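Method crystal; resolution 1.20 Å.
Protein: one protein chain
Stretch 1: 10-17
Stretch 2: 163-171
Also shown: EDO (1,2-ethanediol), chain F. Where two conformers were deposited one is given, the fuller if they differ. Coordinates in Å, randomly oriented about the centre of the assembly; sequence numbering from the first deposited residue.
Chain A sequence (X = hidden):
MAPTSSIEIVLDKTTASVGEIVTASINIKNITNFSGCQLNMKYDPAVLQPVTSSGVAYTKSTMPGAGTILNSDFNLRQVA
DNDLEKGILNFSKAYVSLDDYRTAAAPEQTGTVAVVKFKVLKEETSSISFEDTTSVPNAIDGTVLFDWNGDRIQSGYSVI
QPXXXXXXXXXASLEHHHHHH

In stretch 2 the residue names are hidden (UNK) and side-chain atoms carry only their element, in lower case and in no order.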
# COMPACT_ATOMS: atom_id res chain seq x y z
N VAL A 10 2.29 -5.93 -4.75
CA VAL A 10 3.31 -6.65 -5.48
C VAL A 10 4.50 -6.90 -4.58
O VAL A 10 5.05 -5.96 -4.05
CB VAL A 10 3.74 -5.84 -6.78
CG1 VAL A 10 4.83 -6.56 -7.56
CG2 VAL A 10 2.51 -5.59 -7.66
N LEU A 11 4.93 -8.15 -4.42
CA LEU A 11 6.12 -8.45 -3.61
C LEU A 11 7.35 -8.65 -4.48
O LEU A 11 7.27 -9.15 -5.60
CB LEU A 11 5.91 -9.73 -2.80
CG LEU A 11 4.64 -9.76 -1.97
CD1 LEU A 11 4.61 -11.03 -1.10
CD2 LEU A 11 4.46 -8.52 -1.15
N ASP A 12 8.51 -8.28 -3.95
CA ASP A 12 9.75 -8.54 -4.65
C ASP A 12 10.24 -9.98 -4.56
O ASP A 12 11.17 -10.35 -5.26
CB ASP A 12 10.85 -7.57 -4.22
CG ASP A 12 11.30 -7.76 -2.78
OD1 ASP A 12 10.50 -8.20 -1.93
OD2 ASP A 12 12.47 -7.38 -2.51
N LYS A 13 9.68 -10.76 -3.65
CA LYS A 13 10.07 -12.12 -3.37
C LYS A 13 8.80 -13.01 -3.29
O LYS A 13 7.76 -12.56 -2.85
CB LYS A 13 10.80 -12.17 -2.02
CG LYS A 13 12.12 -11.48 -2.01
CD LYS A 13 12.72 -11.41 -0.62
CE LYS A 13 14.09 -10.71 -0.63
NZ LYS A 13 14.74 -10.58 0.67
N THR A 14 8.92 -14.23 -3.76
CA THR A 14 7.91 -15.27 -3.57
C THR A 14 8.15 -16.12 -2.36
O THR A 14 7.21 -16.69 -1.77
CB THR A 14 7.74 -16.19 -4.87
OG1 THR A 14 8.98 -16.89 -5.16
CG2 THR A 14 7.27 -15.41 -6.06
N THR A 15 9.42 -16.25 -2.05
CA THR A 15 9.89 -17.06 -0.96
C THR A 15 10.90 -16.21 -0.20
O THR A 15 11.64 -15.44 -0.81
CB THR A 15 10.38 -18.35 -1.52
OG1 THR A 15 9.30 -18.97 -2.25
CG2 THR A 15 10.71 -19.23 -0.42
N ALA A 16 10.93 -16.34 1.12
CA ALA A 16 11.83 -15.54 1.93
C ALA A 16 12.08 -16.28 3.24
O ALA A 16 11.15 -16.71 3.91
CB ALA A 16 11.21 -14.16 2.20
N SER A 17 13.35 -16.37 3.60
CA SER A 17 13.74 -17.03 4.84
C SER A 17 13.50 -16.13 6.05
O SER A 17 13.33 -14.92 5.93
CB SER A 17 15.20 -17.42 4.79
OG SER A 17 15.43 -18.27 3.69
N UNK A 163 -1.34 -10.50 -1.65
CA UNK A 163 0.01 -10.94 -2.02
C UNK A 163 0.38 -12.02 -1.01
O UNK A 163 0.18 -11.86 0.17
c UNK A 163 0.99 -9.78 -1.94
N UNK A 164 0.92 -13.13 -1.48
CA UNK A 164 1.22 -14.28 -0.61
C UNK A 164 2.72 -14.52 -0.61
O UNK A 164 3.35 -14.62 -1.67
c UNK A 164 0.45 -15.53 -1.03
c UNK A 164 0.83 -16.71 -0.14
c UNK A 164 -1.04 -15.24 -0.96
N UNK A 165 3.29 -14.63 0.59
CA UNK A 165 4.69 -14.98 0.75
C UNK A 165 4.79 -16.42 1.26
O UNK A 165 3.98 -16.86 2.08
c UNK A 165 6.96 -14.18 1.68
c UNK A 165 5.42 -14.00 1.73
c UNK A 165 7.60 -13.83 0.36
c UNK A 165 4.86 -14.07 3.14
N UNK A 166 5.79 -17.14 0.78
CA UNK A 166 6.13 -18.45 1.32
C UNK A 166 5.06 -19.51 1.11
O UNK A 166 4.92 -20.41 1.93
c UNK A 166 6.59 -18.34 2.77
o UNK A 166 8.80 -18.06 1.98
n UNK A 166 8.31 -17.09 3.93
c UNK A 166 7.99 -17.81 2.87
N UNK A 167 4.36 -19.47 -0.03
CA UNK A 167 3.61 -20.63 -0.47
C UNK A 167 4.57 -21.82 -0.58
O UNK A 167 4.29 -22.90 -0.06
c UNK A 167 1.74 -21.18 -2.31
c UNK A 167 2.90 -20.34 -1.82
c UNK A 167 0.56 -21.18 -1.33
c UNK A 167 2.18 -22.53 -2.75
N UNK A 168 5.68 -21.62 -1.28
CA UNK A 168 6.83 -22.52 -1.24
C UNK A 168 7.84 -21.93 -0.25
O UNK A 168 8.03 -20.72 -0.21
o UNK A 168 6.22 -22.38 -4.58
o UNK A 168 5.95 -24.24 -3.49
c UNK A 168 7.47 -22.63 -2.60
c UNK A 168 6.51 -23.15 -3.62
N UNK A 169 8.48 -22.81 0.52
CA UNK A 169 9.44 -22.43 1.55
C UNK A 169 10.71 -23.24 1.41
O UNK A 169 10.67 -24.41 1.02
c UNK A 169 7.86 -21.61 3.30
c UNK A 169 8.83 -22.70 2.91
s UNK A 169 6.88 -22.01 4.74
c UNK A 169 5.70 -23.14 3.99
N UNK A 170 11.84 -22.61 1.71
CA UNK A 170 13.12 -23.32 1.75
C UNK A 170 13.25 -23.81 3.19
O UNK A 170 13.79 -23.14 4.07
c UNK A 170 13.15 -21.36 -0.77
c UNK A 170 15.62 -23.21 1.51
c UNK A 170 14.27 -22.21 -0.23
c UNK A 170 14.32 -22.46 1.29
N UNK A 171 12.72 -25.00 3.40
CA UNK A 171 12.58 -25.60 4.71
C UNK A 171 12.57 -27.10 4.50
O UNK A 171 11.68 -27.62 3.86
c UNK A 171 13.64 -23.29 6.98
c UNK A 171 12.21 -23.75 7.26
c UNK A 171 11.32 -23.79 6.01
c UNK A 171 11.27 -25.15 5.35
n UNK A 171 14.40 -23.16 8.26
C1 EDO F . 10.24 -16.20 -8.42
O1 EDO F . 10.63 -15.85 -7.09
C2 EDO F . 11.44 -16.47 -9.31
O2 EDO F . 12.20 -15.32 -9.63
O HOH W 1 5.06 -13.48 -3.65
O HOH W 2 6.42 -19.28 -2.92
O HOH W 3 4.38 -17.27 -2.19
O HOH W 4 15.11 -20.78 4.72

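At position 163 there is a single side-chain carbon, CB, which points toward stretch 1 and lies 3.7 Å from CG of Leu11, so the branched end of the leucine packs directly against a methyl group. This is alanine. A residue this small suits the buried spot, because it lets the larger partner come close to the strand.

Position 164 has three side-chain carbons, one carrying the other two, a fork at CB with nothing beyond. Its CA-to-CB bond points away from stretch 1, and the side chain is exposed. This is valine. The backbone makes the connection instead: a water donates to both O of Val164 (2.9 Å) and O of Lys13 (3.0 Å). Branching at CB is well tolerated in an extended strand such as this one.

Position 165 shows four carbons, forked at the first, with one arm two carbons long. The CA-to-CB bond runs sideways, but the last carbon of the longer arm lies 4.1 Å from CB of Ala16 and 3.5 Å from O of Lys13, while CB lies 4.2 Å from CD1 of Leu11. This is isoleucine. The buried side chain is long enough to reach Ala16 while its branch point remains beside Leu11.

At position 166 there are two carbons, the second bearing one oxygen and one nitrogen. The oxygen accepts from N of Ala16 (2.9 Å) and the nitrogen donates to O of Ala16 (2.9 Å). This short amide is asparagine. Having both a donor and an acceptor lets it pair with a backbone NH and carbonyl together. The backbone has positive phi (65°), a conformation asparagine adopts more readily than most residues, and N of Asn166 donates to O of Thr14 (3.0 Å).

Position 167 has four carbons forked at the second, and their end leads away from stretch 1. This is leucine. The side chain makes no close contact here, so this interface does not call for a particular type; N of Leu167 donates to a water 3.1 Å away, which in turn contacts O of Thr14 (2.9 Å).

Position 168 has two carbons, the second carrying two oxygens; its backbone O accepts from OG1 of Thr15 (3.0 Å). This is aspartate, its carboxylate exposed, as suits a charge.

Position 169 is an unbranched chain of two carbons, sulfur and carbon. Its CA-to-CB bond points away from stretch 1, so the approach is made by the backbone, whose CA lies 4.0 Å from CG2 of Thr15. This is methionine, and the contact sets no demand on its side chain.

Position 170 again has four carbons forked at the first. The CA-to-CB bond runs sideways, and the end of the two-carbon arm lies 3.3 Å from CG2 of Thr15. This is isoleucine, whose longer arm gives the reach to that methyl.

Position 171 has four carbons in a row ending in nitrogen, without a contact on stretch 1: an exposed lysine.

The contact combines two modes. Leu11 and Ala16 pack against Ala163 and Ile165, while backbone groups of Thr14 and Ala16 and the Thr15 hydroxyl supply the polar links, with Asn166 taking part in three of the four direct hydrogen bonds.

Stretch 2 163-171: AVINLDMIK
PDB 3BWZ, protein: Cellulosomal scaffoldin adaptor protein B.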